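Local coordinates for lipoprotein (Paraburkholderia phytofirmans, PDB 5T11), which is a periplasmic lipoprotein, PelC, that assembles as a dodecamer and probably guides export of Pel polysaccharide across the outer membrane, at residues Arg8-Pro13 with Val126-Gly131; Pro13-Gly18 with Gly50-Val55; Arg89-Gly94 with Glu116-Ser121. The protein carries 1 engineered substitution. All coordinates share one frame; numbering follows the deposited sequence.

Contact 1. Residues Arg8-Pro13 with Val126-Gly131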
ATOM      1  N   ARG B   8     -19.480 -13.257  37.435  1.00 60.53           N
ATOM      2  CA  ARG B   8     -20.057 -12.707  38.657  1.00 60.44           C
ATOM      3  C   ARG B   8     -21.559 -12.575  38.449  1.00 59.32           C
ATOM      4  O   ARG B   8     -21.993 -11.889  37.517  1.00 56.92           O
ATOM      5  CB  ARG B   8     -19.425 -11.355  39.002  1.00 68.54           C
ATOM      6  CG  ARG B   8     -17.907 -11.408  39.179  1.00 84.67           C
ATOM      7  CD  ARG B   8     -17.270 -10.016  39.123  1.00 94.55           C
ATOM      8  NE  ARG B   8     -17.852  -9.130  40.126  1.00 99.39           N
ATOM      9  CZ  ARG B   8     -17.355  -8.941  41.344  1.00 94.31           C
ATOM     10  NH1 ARG B   8     -16.245  -9.574  41.718  1.00 89.04           N
ATOM     11  NH2 ARG B   8     -17.971  -8.118  42.184  1.00 91.10           N
ATOM     12  N   GLN B   9     -22.344 -13.241  39.302  1.00 59.78           N
ATOM     13  CA  GLN B   9     -23.804 -13.241  39.236  1.00 59.68           C
ATOM     14  C   GLN B   9     -24.379 -12.816  40.576  1.00 70.62           C
ATOM     15  O   GLN B   9     -24.021 -13.386  41.611  1.00 66.79           O
ATOM     16  CB  GLN B   9     -24.356 -14.628  38.888  1.00 59.16           C
ATOM     17  CG  GLN B   9     -23.811 -15.236  37.609  1.00 68.32           C
ATOM     18  CD  GLN B   9     -23.453 -16.688  37.785  1.00 71.75           C
ATOM     19  OE1 GLN B   9     -23.246 -17.150  38.912  1.00 60.09           O
ATOM     20  NE2 GLN B   9     -23.403 -17.428  36.678  1.00 55.87           N
ATOM     21  N   THR B  10     -25.289 -11.844  40.554  1.00 53.96           N
ATOM     22  CA  THR B  10     -26.082 -11.535  41.738  1.00 61.15           C
ATOM     23  C   THR B  10     -27.003 -12.710  42.078  1.00 58.58           C
ATOM     24  O   THR B  10     -27.024 -13.746  41.406  1.00 53.72           O
ATOM     25  CB  THR B  10     -26.909 -10.272  41.513  1.00 61.02           C
ATOM     26  OG1 THR B  10     -27.951 -10.550  40.565  1.00 53.21           O
ATOM     27  CG2 THR B  10     -26.031  -9.157  40.972  1.00 59.60           C
ATOM     28  N   SER B  11     -27.783 -12.544  43.139  1.00 64.26           N
ATOM     29  CA  SER B  11     -28.855 -13.492  43.384  1.00 69.71           C
ATOM     30  C   SER B  11     -30.077 -13.105  42.556  1.00 72.39           C
ATOM     31  O   SER B  11     -30.185 -11.984  42.046  1.00 68.24           O
ATOM     32  CB  SER B  11     -29.216 -13.537  44.862  1.00 73.26           C
ATOM     33  OG  SER B  11     -29.896 -12.354  45.232  1.00 72.47           O
ATOM     34  N   GLY B  12     -31.003 -14.047  42.424  1.00 77.46           N
ATOM     35  CA  GLY B  12     -32.177 -13.819  41.615  1.00 80.14           C
ATOM     36  C   GLY B  12     -33.286 -14.810  41.897  1.00 83.03           C
ATOM     37  O   GLY B  12     -33.082 -15.827  42.566  1.00 78.73           O
ATOM     38  N   PRO B  13     -34.478 -14.546  41.365  1.00 83.84           N
ATOM     39  CA  PRO B  13     -35.612 -15.435  41.626  1.00 82.90           C
ATOM     40  C   PRO B  13     -35.415 -16.779  40.947  1.00 74.50           C
ATOM     41  O   PRO B  13     -34.668 -16.917  39.977  1.00 73.11           O
ATOM     42  CB  PRO B  13     -36.801 -14.679  41.023  1.00 83.91           C
ATOM     43  CG  PRO B  13     -36.200 -13.922  39.891  1.00 86.44           C
ATOM     44  CD  PRO B  13     -34.790 -13.550  40.323  1.00 86.36           C
ATOM     45  N   VAL B 126     -34.043  -7.669  38.512  1.00 53.36           N
ATOM     46  CA  VAL B 126     -34.129  -8.665  39.578  1.00 49.99           C
ATOM     47  C   VAL B 126     -32.939  -9.612  39.581  1.00 46.37           C
ATOM     48  O   VAL B 126     -32.786 -10.396  40.533  1.00 49.39           O
ATOM     49  CB  VAL B 126     -35.448  -9.468  39.496  1.00 55.87           C
ATOM     50  CG1 VAL B 126     -36.664  -8.539  39.665  1.00 56.86           C
ATOM     51  CG2 VAL B 126     -35.528 -10.259  38.193  1.00 50.13           C
ATOM     52  N   TRP B 127     -32.076  -9.543  38.573  1.00 43.37           N
ATOM     53  CA  TRP B 127     -30.905 -10.402  38.474  1.00 46.45           C
ATOM     54  C   TRP B 127     -29.997  -9.815  37.409  1.00 41.30           C
ATOM     55  O   TRP B 127     -30.475  -9.231  36.430  1.00 41.93           O
ATOM     56  CB  TRP B 127     -31.307 -11.843  38.118  1.00 45.26           C
ATOM     57  CG  TRP B 127     -30.177 -12.805  37.887  1.00 43.66           C
ATOM     58  CD1 TRP B 127     -29.642 -13.673  38.793  1.00 46.75           C
ATOM     59  CD2 TRP B 127     -29.470 -13.023  36.653  1.00 49.31           C
ATOM     60  NE1 TRP B 127     -28.637 -14.405  38.210  1.00 49.54           N
ATOM     61  CE2 TRP B 127     -28.514 -14.031  36.894  1.00 42.10           C
ATOM     62  CE3 TRP B 127     -29.557 -12.464  35.374  1.00 44.18           C
ATOM     63  CZ2 TRP B 127     -27.637 -14.484  35.906  1.00 47.81           C
ATOM     64  CZ3 TRP B 127     -28.680 -12.912  34.384  1.00 44.02           C
ATOM     65  CH2 TRP B 127     -27.732 -13.911  34.657  1.00 42.14           C
ATOM     66  N   SER B 128     -28.690  -9.963  37.612  1.00 43.78           N
ATOM     67  CA  SER B 128     -27.739  -9.495  36.613  1.00 45.29           C
ATOM     68  C   SER B 128     -26.439 -10.260  36.793  1.00 50.14           C
ATOM     69  O   SER B 128     -26.196 -10.874  37.841  1.00 43.53           O
ATOM     70  CB  SER B 128     -27.503  -7.982  36.719  1.00 48.36           C
ATOM     71  OG  SER B 128     -27.034  -7.613  38.013  1.00 51.32           O
ATOM     72  N   ALA B 129     -25.602 -10.212  35.758  1.00 41.62           N
ATOM     73  CA  ALA B 129     -24.346 -10.946  35.786  1.00 39.91           C
ATOM     74  C   ALA B 129     -23.425 -10.440  34.686  1.00 40.12           C
ATOM     75  O   ALA B 129     -23.860  -9.818  33.712  1.00 37.87           O
ATOM     76  CB  ALA B 129     -24.561 -12.456  35.636  1.00 38.19           C
ATOM     77  N   THR B 130     -22.141 -10.721  34.875  1.00 35.31           N
ATOM     78  CA  THR B 130     -21.056 -10.367  33.974  1.00 40.66           C
ATOM     79  C   THR B 130     -20.159 -11.585  33.808  1.00 44.17           C
ATOM     80  O   THR B 130     -19.853 -12.284  34.790  1.00 41.74           O
ATOM     81  CB  THR B 130     -20.230  -9.187  34.516  1.00 48.48           C
ATOM     82  OG1 THR B 130     -21.096  -8.074  34.790  1.00 47.29           O
ATOM     83  CG2 THR B 130     -19.147  -8.761  33.506  1.00 45.28           C
ATOM     84  N   GLY B 131     -19.753 -11.850  32.563  1.00 38.93           N
ATOM     85  CA  GLY B 131     -18.875 -12.974  32.299  1.00 36.59           C
ATOM     86  C   GLY B 131     -17.836 -12.612  31.256  1.00 42.02           C
ATOM     87  O   GLY B 131     -18.146 -11.872  30.314  1.00 37.94           O
TER
HETATM   88  O   HOH W   1     -27.266 -16.225  40.544  1.00 48.77           O

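Contact 2. Residues Pro13-Gly18 with Gly50-Val55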
ATOM      1  N   PRO B  13     -34.478 -14.546  41.365  1.00 83.84           N
ATOM      2  CA  PRO B  13     -35.612 -15.435  41.626  1.00 82.90           C
ATOM      3  C   PRO B  13     -35.415 -16.779  40.947  1.00 74.50           C
ATOM      4  O   PRO B  13     -34.668 -16.917  39.977  1.00 73.11           O
ATOM      5  CB  PRO B  13     -36.801 -14.679  41.023  1.00 83.91           C
ATOM      6  CG  PRO B  13     -36.200 -13.922  39.891  1.00 86.44           C
ATOM      7  CD  PRO B  13     -34.790 -13.550  40.323  1.00 86.36           C
ATOM      8  N   ALA B  14     -36.084 -17.789  41.484  1.00 75.69           N
ATOM      9  CA  ALA B  14     -36.108 -19.088  40.836  1.00 65.60           C
ATOM     10  C   ALA B  14     -37.063 -19.007  39.656  1.00 63.71           C
ATOM     11  O   ALA B  14     -38.246 -18.695  39.830  1.00 65.49           O
ATOM     12  CB  ALA B  14     -36.535 -20.176  41.820  1.00 70.08           C
ATOM     13  N   LEU B  15     -36.557 -19.244  38.455  1.00 60.41           N
ATOM     14  CA  LEU B  15     -37.436 -19.255  37.299  1.00 71.78           C
ATOM     15  C   LEU B  15     -38.206 -20.566  37.242  1.00 75.33           C
ATOM     16  O   LEU B  15     -37.737 -21.612  37.704  1.00 69.14           O
ATOM     17  CB  LEU B  15     -36.653 -19.052  36.005  1.00 55.33           C
ATOM     18  CG  LEU B  15     -36.366 -17.611  35.572  1.00 62.66           C
ATOM     19  CD1 LEU B  15     -35.601 -16.845  36.622  1.00 58.71           C
ATOM     20  CD2 LEU B  15     -35.583 -17.596  34.265  1.00 59.48           C
ATOM     21  N   ALA B  16     -39.408 -20.495  36.683  1.00 77.56           N
ATOM     22  CA  ALA B  16     -40.225 -21.668  36.429  1.00 73.48           C
ATOM     23  C   ALA B  16     -40.316 -21.916  34.927  1.00 63.59           C
ATOM     24  O   ALA B  16     -40.108 -21.012  34.114  1.00 58.65           O
ATOM     25  CB  ALA B  16     -41.626 -21.505  37.031  1.00 66.38           C
ATOM     26  N   ARG B  17     -40.638 -23.168  34.579  1.00 64.79           N
ATOM     27  CA  ARG B  17     -40.812 -23.561  33.182  1.00 69.87           C
ATOM     28  C   ARG B  17     -41.742 -22.612  32.432  1.00 71.98           C
ATOM     29  O   ARG B  17     -41.453 -22.218  31.297  1.00 71.37           O
ATOM     30  CB  ARG B  17     -41.355 -24.992  33.107  1.00 74.80           C
ATOM     31  CG  ARG B  17     -40.299 -26.080  33.223  1.00 80.27           C
ATOM     32  CD  ARG B  17     -40.930 -27.448  33.375  1.00 89.38           C
ATOM     33  NE  ARG B  17     -41.434 -27.657  34.729  1.00 99.55           N
ATOM     34  CZ  ARG B  17     -42.265 -28.633  35.089  1.00103.09           C
ATOM     35  NH1 ARG B  17     -42.709 -29.506  34.192  1.00105.88           N
ATOM     36  NH2 ARG B  17     -42.659 -28.733  36.352  1.00102.24           N
ATOM     37  N   GLY B  18     -42.853 -22.223  33.055  1.00 62.49           N
ATOM     38  CA  GLY B  18     -43.876 -21.433  32.404  1.00 62.75           C
ATOM     39  C   GLY B  18     -43.697 -19.930  32.439  1.00 66.81           C
ATOM     40  O   GLY B  18     -44.596 -19.209  31.988  1.00 67.28           O
ATOM     41  N   GLY B  50     -32.069 -24.501  29.380  1.00 41.74           N
ATOM     42  CA  GLY B  50     -32.217 -24.482  30.817  1.00 46.67           C
ATOM     43  C   GLY B  50     -33.596 -24.799  31.345  1.00 54.26           C
ATOM     44  O   GLY B  50     -33.798 -24.763  32.562  1.00 53.84           O
ATOM     45  N   GLY B  51     -34.560 -25.093  30.479  1.00 52.44           N
ATOM     46  CA  GLY B  51     -35.878 -25.511  30.913  1.00 55.81           C
ATOM     47  C   GLY B  51     -36.949 -24.446  30.899  1.00 57.10           C
ATOM     48  O   GLY B  51     -38.051 -24.698  31.399  1.00 59.75           O
ATOM     49  N   ILE B  52     -36.662 -23.262  30.368  1.00 58.10           N
ATOM     50  CA  ILE B  52     -37.696 -22.259  30.142  1.00 61.56           C
ATOM     51  C   ILE B  52     -38.364 -22.574  28.803  1.00 62.41           C
ATOM     52  O   ILE B  52     -37.692 -22.647  27.771  1.00 59.41           O
ATOM     53  CB  ILE B  52     -37.105 -20.840  30.158  1.00 59.36           C
ATOM     54  CG1 ILE B  52     -36.132 -20.661  31.330  1.00 52.30           C
ATOM     55  CG2 ILE B  52     -38.207 -19.802  30.240  1.00 58.55           C
ATOM     56  CD1 ILE B  52     -36.785 -20.677  32.667  1.00 60.86           C
ATOM     57  N   ALA B  53     -39.690 -22.762  28.817  1.00 59.46           N
ATOM     58  CA  ALA B  53     -40.400 -23.225  27.624  1.00 60.74           C
ATOM     59  C   ALA B  53     -40.600 -22.108  26.598  1.00 61.96           C
ATOM     60  O   ALA B  53     -40.221 -22.255  25.431  1.00 69.52           O
ATOM     61  CB  ALA B  53     -41.751 -23.844  28.021  1.00 65.47           C
ATOM     62  N   ASP B  54     -41.194 -20.985  27.009  1.00 58.96           N
ATOM     63  CA  ASP B  54     -41.565 -19.902  26.093  1.00 54.19           C
ATOM     64  C   ASP B  54     -40.530 -18.788  26.208  1.00 54.40           C
ATOM     65  O   ASP B  54     -40.561 -17.995  27.155  1.00 55.03           O
ATOM     66  CB  ASP B  54     -42.969 -19.391  26.406  1.00 56.89           C
ATOM     67  CG  ASP B  54     -43.483 -18.404  25.372  1.00 72.53           C
ATOM     68  OD1 ASP B  54     -42.729 -18.036  24.444  1.00 65.97           O
ATOM     69  OD2 ASP B  54     -44.655 -17.987  25.492  1.00 80.11           O
ATOM     70  N   VAL B  55     -39.624 -18.731  25.227  1.00 53.19           N
ATOM     71  CA  VAL B  55     -38.574 -17.719  25.135  1.00 51.27           C
ATOM     72  C   VAL B  55     -38.586 -17.160  23.718  1.00 48.37           C
ATOM     73  O   VAL B  55     -38.507 -17.927  22.753  1.00 47.31           O
ATOM     74  CB  VAL B  55     -37.183 -18.300  25.455  1.00 52.56           C
ATOM     75  CG1 VAL B  55     -36.128 -17.227  25.318  1.00 46.07           C
ATOM     76  CG2 VAL B  55     -37.158 -18.923  26.851  1.00 48.06           C
TER
HETATM   77  O   HOH W   2     -41.882 -20.009  29.676  1.00 48.49           O

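Contact 3. Residues Arg89-Gly94 with Glu116-Ser121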
ATOM      1  N   ARG B  89     -43.132 -12.407  31.346  1.00 55.93           N
ATOM      2  CA  ARG B  89     -42.942 -12.080  32.751  1.00 57.47           C
ATOM      3  C   ARG B  89     -41.599 -11.392  33.001  1.00 55.84           C
ATOM      4  O   ARG B  89     -41.511 -10.523  33.878  1.00 58.06           O
ATOM      5  CB  ARG B  89     -43.074 -13.341  33.609  1.00 57.53           C
ATOM      6  CG  ARG B  89     -43.239 -13.049  35.103  1.00 63.40           C
ATOM      7  CD  ARG B  89     -43.415 -14.329  35.895  1.00 70.85           C
ATOM      8  NE  ARG B  89     -43.381 -14.103  37.338  1.00 83.18           N
ATOM      9  CZ  ARG B  89     -43.581 -15.057  38.241  1.00 88.59           C
ATOM     10  NH1 ARG B  89     -43.833 -16.300  37.847  1.00 89.06           N
ATOM     11  NH2 ARG B  89     -43.531 -14.774  39.536  1.00 92.72           N
ATOM     12  N   TYR B  90     -40.554 -11.760  32.254  1.00 50.86           N
ATOM     13  CA  TYR B  90     -39.232 -11.145  32.389  1.00 48.23           C
ATOM     14  C   TYR B  90     -38.657 -10.783  31.026  1.00 55.76           C
ATOM     15  O   TYR B  90     -39.005 -11.378  30.002  1.00 57.84           O
ATOM     16  CB  TYR B  90     -38.227 -12.065  33.098  1.00 49.80           C
ATOM     17  CG  TYR B  90     -38.639 -12.537  34.469  1.00 54.63           C
ATOM     18  CD1 TYR B  90     -38.555 -11.692  35.569  1.00 58.95           C
ATOM     19  CD2 TYR B  90     -39.101 -13.830  34.669  1.00 57.86           C
ATOM     20  CE1 TYR B  90     -38.929 -12.120  36.828  1.00 64.38           C
ATOM     21  CE2 TYR B  90     -39.473 -14.270  35.927  1.00 60.02           C
ATOM     22  CZ  TYR B  90     -39.387 -13.407  37.005  1.00 63.91           C
ATOM     23  OH  TYR B  90     -39.757 -13.825  38.268  1.00 75.18           O
ATOM     24  N   VAL B  91     -37.748  -9.805  31.032  1.00 50.36           N
ATOM     25  CA  VAL B  91     -36.960  -9.426  29.866  1.00 47.47           C
ATOM     26  C   VAL B  91     -35.490  -9.672  30.189  1.00 50.34           C
ATOM     27  O   VAL B  91     -35.009  -9.272  31.258  1.00 51.64           O
ATOM     28  CB  VAL B  91     -37.186  -7.955  29.465  1.00 46.04           C
ATOM     29  CG1 VAL B  91     -36.048  -7.452  28.604  1.00 47.23           C
ATOM     30  CG2 VAL B  91     -38.468  -7.815  28.702  1.00 53.97           C
ATOM     31  N   LEU B  92     -34.792 -10.349  29.281  1.00 46.58           N
ATOM     32  CA  LEU B  92     -33.347 -10.504  29.354  1.00 39.89           C
ATOM     33  C   LEU B  92     -32.732  -9.515  28.374  1.00 46.50           C
ATOM     34  O   LEU B  92     -33.040  -9.549  27.178  1.00 44.33           O
ATOM     35  CB  LEU B  92     -32.909 -11.932  29.022  1.00 42.18           C
ATOM     36  CG  LEU B  92     -31.386 -12.121  29.128  1.00 42.85           C
ATOM     37  CD1 LEU B  92     -30.977 -12.267  30.583  1.00 40.86           C
ATOM     38  CD2 LEU B  92     -30.839 -13.289  28.283  1.00 36.00           C
ATOM     39  N   SER B  93     -31.915  -8.608  28.893  1.00 43.24           N
ATOM     40  CA  SER B  93     -31.175  -7.645  28.101  1.00 44.37           C
ATOM     41  C   SER B  93     -29.707  -7.735  28.506  1.00 41.62           C
ATOM     42  O   SER B  93     -29.318  -8.584  29.315  1.00 42.21           O
ATOM     43  CB  SER B  93     -31.731  -6.229  28.295  1.00 46.76           C
ATOM     44  OG  SER B  93     -31.205  -5.348  27.317  1.00 56.49           O
ATOM     45  N   GLY B  94     -28.887  -6.855  27.952  1.00 41.21           N
ATOM     46  CA  GLY B  94     -27.479  -6.837  28.309  1.00 40.98           C
ATOM     47  C   GLY B  94     -26.661  -6.137  27.237  1.00 37.79           C
ATOM     48  O   GLY B  94     -27.188  -5.348  26.453  1.00 37.78           O
ATOM     49  N   GLU B 116     -28.856  -8.540  32.171  1.00 44.02           N
ATOM     50  CA  GLU B 116     -29.815  -8.143  33.200  1.00 46.02           C
ATOM     51  C   GLU B 116     -31.137  -8.848  32.933  1.00 50.05           C
ATOM     52  O   GLU B 116     -31.561  -8.970  31.778  1.00 43.14           O
ATOM     53  CB  GLU B 116     -30.077  -6.615  33.236  1.00 45.97           C
ATOM     54  CG  GLU B 116     -28.870  -5.741  33.473  1.00 65.09           C
ATOM     55  CD  GLU B 116     -28.146  -5.385  32.184  1.00 73.56           C
ATOM     56  OE1 GLU B 116     -28.822  -5.181  31.151  1.00 80.61           O
ATOM     57  OE2 GLU B 116     -26.899  -5.314  32.207  1.00 71.28           O
ATOM     58  N   LEU B 117     -31.793  -9.297  33.998  1.00 50.11           N
ATOM     59  CA  LEU B 117     -33.148  -9.826  33.918  1.00 46.78           C
ATOM     60  C   LEU B 117     -34.091  -8.819  34.560  1.00 47.95           C
ATOM     61  O   LEU B 117     -33.941  -8.490  35.746  1.00 55.96           O
ATOM     62  CB  LEU B 117     -33.259 -11.187  34.604  1.00 53.38           C
ATOM     63  CG  LEU B 117     -34.593 -11.894  34.352  1.00 54.53           C
ATOM     64  CD1 LEU B 117     -34.646 -12.368  32.899  1.00 52.18           C
ATOM     65  CD2 LEU B 117     -34.792 -13.045  35.320  1.00 55.23           C
ATOM     66  N   ILE B 118     -35.068  -8.347  33.791  1.00 48.95           N
ATOM     67  CA  ILE B 118     -35.966  -7.280  34.223  1.00 53.65           C
ATOM     68  C   ILE B 118     -37.365  -7.846  34.454  1.00 59.10           C
ATOM     69  O   ILE B 118     -37.885  -8.597  33.622  1.00 56.31           O
ATOM     70  CB  ILE B 118     -35.986  -6.130  33.201  1.00 57.33           C
ATOM     71  CG1 ILE B 118     -34.594  -5.476  33.138  1.00 53.89           C
ATOM     72  CG2 ILE B 118     -37.061  -5.110  33.568  1.00 60.23           C
ATOM     73  CD1 ILE B 118     -34.233  -4.904  31.785  1.00 56.31           C
ATOM     74  N   ASP B 119     -37.954  -7.504  35.604  1.00 62.94           N
ATOM     75  CA  ASP B 119     -39.353  -7.797  35.907  1.00 65.35           C
ATOM     76  C   ASP B 119     -40.231  -6.895  35.046  1.00 67.41           C
ATOM     77  O   ASP B 119     -40.182  -5.668  35.177  1.00 68.48           O
ATOM     78  CB  ASP B 119     -39.614  -7.570  37.397  1.00 59.45           C
ATOM     79  CG  ASP B 119     -41.025  -7.973  37.842  1.00 76.43           C
ATOM     80  OD1 ASP B 119     -42.005  -7.763  37.096  1.00 78.46           O
ATOM     81  OD2 ASP B 119     -41.156  -8.493  38.974  1.00 77.41           O
ATOM     82  N   VAL B 120     -41.038  -7.492  34.162  1.00 47.18           N
ATOM     83  CA  VAL B 120     -41.809  -6.678  33.228  1.00 55.30           C
ATOM     84  C   VAL B 120     -42.854  -5.851  33.969  1.00 61.71           C
ATOM     85  O   VAL B 120     -43.086  -4.685  33.625  1.00 63.90           O
ATOM     86  CB  VAL B 120     -42.434  -7.565  32.125  1.00 60.42           C
ATOM     87  CG1 VAL B 120     -43.363  -6.756  31.240  1.00 55.94           C
ATOM     88  CG2 VAL B 120     -41.336  -8.188  31.256  1.00 53.50           C
ATOM     89  N   SER B 121     -43.457  -6.407  35.031  1.00 57.00           N
ATOM     90  CA  SER B 121     -44.560  -5.725  35.703  1.00 64.24           C
ATOM     91  C   SER B 121     -44.134  -4.425  36.386  1.00 61.79           C
ATOM     92  O   SER B 121     -44.988  -3.565  36.635  1.00 64.98           O
ATOM     93  CB  SER B 121     -45.234  -6.662  36.727  1.00 61.18           C
ATOM     94  OG  SER B 121     -44.374  -6.938  37.826  1.00 59.10           O
TER
HETATM   95  O   HOH W   3     -43.305  -9.573  35.851  1.00 57.76           O

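Contact 1. Residues Arg8-Pro13 with Val126-Gly131
Arg8 and Thr130 form an antiparallel hydrogen-bonded pair: Arg8 N donates a hydrogen bond to Thr130 O at 2.8 Å, and Thr130 N donates one to Arg8 O. The next pair, Gln9 with Ala129, is non-hydrogen-bonded and is the tight part of the contact. Gln9 CG lies 3.5 Å from Ala129 CB, and the Ala129 CA comes to 3.1 Å from Arg8 O in a CA-H...O contact. Past Gln9 the strand ends, yet Thr10 keeps two bonds to Ser128. Its N donates to Ser128 O at 3.0 Å, while Ser128 N donates to Thr10 OG1 at 3.1 Å. That hydroxyl sits between the backbone N and the carbonyl carbon (chi1 70°), where it takes the place of a main-chain acceptor; the methyl CG2 turns to Ser128 OG. The Trp127 ring meets Gly12 CA at its edge, and Pro13 crosses Val126 at about a right angle, CD to CG2 at 4.0 Å. The turn at Ser11 and Gly12 is the looser, solvent-exposed part; there a water donates to Thr10 O and accepts from Trp127 NE1 at 3.3 Å. Asn45 of a second subunit donates to Thr130 OG1. Leu117 is faced by two residues of strand 125-134, Val126 and Trp127, which makes a classic beta bulge; strand 5-9 beside it is one of the two outermost strands of the chain's mixed sheet, antiparallel to 125-134.

Contact 2. Residues Pro13-Gly18 with Gly50-Val55
Ile52 reaches to the 13-18 loop and meets Leu15 and Ala16 with the end of its longer branch. At its CB the side chain divides. CG2, anti to the backbone N, passes 4.2 Å from Arg17 O. CG1 is anti to the carbonyl carbon (chi1 -45°), and chi2 of -68° places CD1, which lies 3.7 Å from both CB and CD2 of Leu15 and 3.6 Å from Ala16 O. The two apolar side chains cross at about a right angle, and Leu15 also packs on Leu156 of the C-terminal segment. Beside this pair the main chain supplies the polar link: Ala53 N donates to Arg17 O at 3.1 Å, nearly straight at 174° and on a lone pair in the carbonyl plane. A water 2.8 Å from Arg17 O probably donates to it and accepts from Asp54 N. Arg17 contributes its aliphatic part, CG resting 3.2 Å from Gly51 O, while its guanidinium leads away. Gly51 has positive phi and ends helix 35-49 in a Schellman motif; Asp54 makes a salt bridge with Lys20. With one direct backbone bond, a probable water bridge and the Leu15-Ile52 patch, the chemistry implies a join between loops without a charged pair.

Contact 3. Residues Arg89-Gly94 with Glu116-Ser121
Val91 and Ile118 are bonded in both directions: Ile118 N donates to Val91 O at 2.7 Å, and Val91 N to Ile118 O. Two residues along, Ser93 and Glu116 repeat the exchange. Ser93 N approaches Glu116 O nearly along the C=O axis, whereas Glu116 N stands 46° out of the plane of the Ser93 carbonyl. At the other end, beyond the non-hydrogen-bonded pair Tyr90-Asp119, Val120 N gives a 3.1 Å bond to Arg89 O from above the carbonyl plane. Arg89 O also accepts from a water at 2.8 Å, which donates to Asp119 OD1 too; Ser121 OG donates to that carboxylate oxygen on its syn side, 30° out of the carboxylate plane, at 2.6 Å. Asp119 OD1 thus accepts from the water, Ser121 OG and, weakly, Ser121 N. Ser93 OG has weak bonds to Val24 O and Ser25 O. The two strands, 90-99 and 109-119, are the arms of a beta hairpin, and the other edge of 90-99 bonds to Ala22 and Val24 of strand 21-28 and Lys20 just before it. Tyr90 and Leu117, from two successive non-hydrogen-bonded pairs, share one face of the sheet. Leu117 CG is anti to the backbone N (chi1 -170°), and its CD2 forms a CH-pi contact over the Tyr90 ring, 4.2 Å from the centroid; Arg89 CG lies over the opposite face. Leu117 CD1 touches Tyr90 CB at 3.6 Å. Val91, on the other face, crosses Val120 of the following turn at about a right angle and packs on Met80 and Ala83 of helix 78-85. Arg89 NH1 salt-bridges Asp19.

In the fold
Contacts 1 and 3 belong to one sheet, in which strands 125-134 and 109-119 are neighbours: Val126 and Trp127 bond to Leu117. All three contacts are partly buried. Contact 3 lies between inner strands, contact 1 at an outermost strand; contact 1 meets the second subunit through five residues, contact 3 only through Glu116. Contact 2 lies farthest from the chain centre and joins two loops. Its chemistry is accordingly sparse, one direct hydrogen bond against the four of contact 1 and the five of contact 3. Pro13 belongs to contacts 1 and 2 and packs on Tyr90 of contact 3, while Leu15 touches Leu117, bringing the loop onto the sheet.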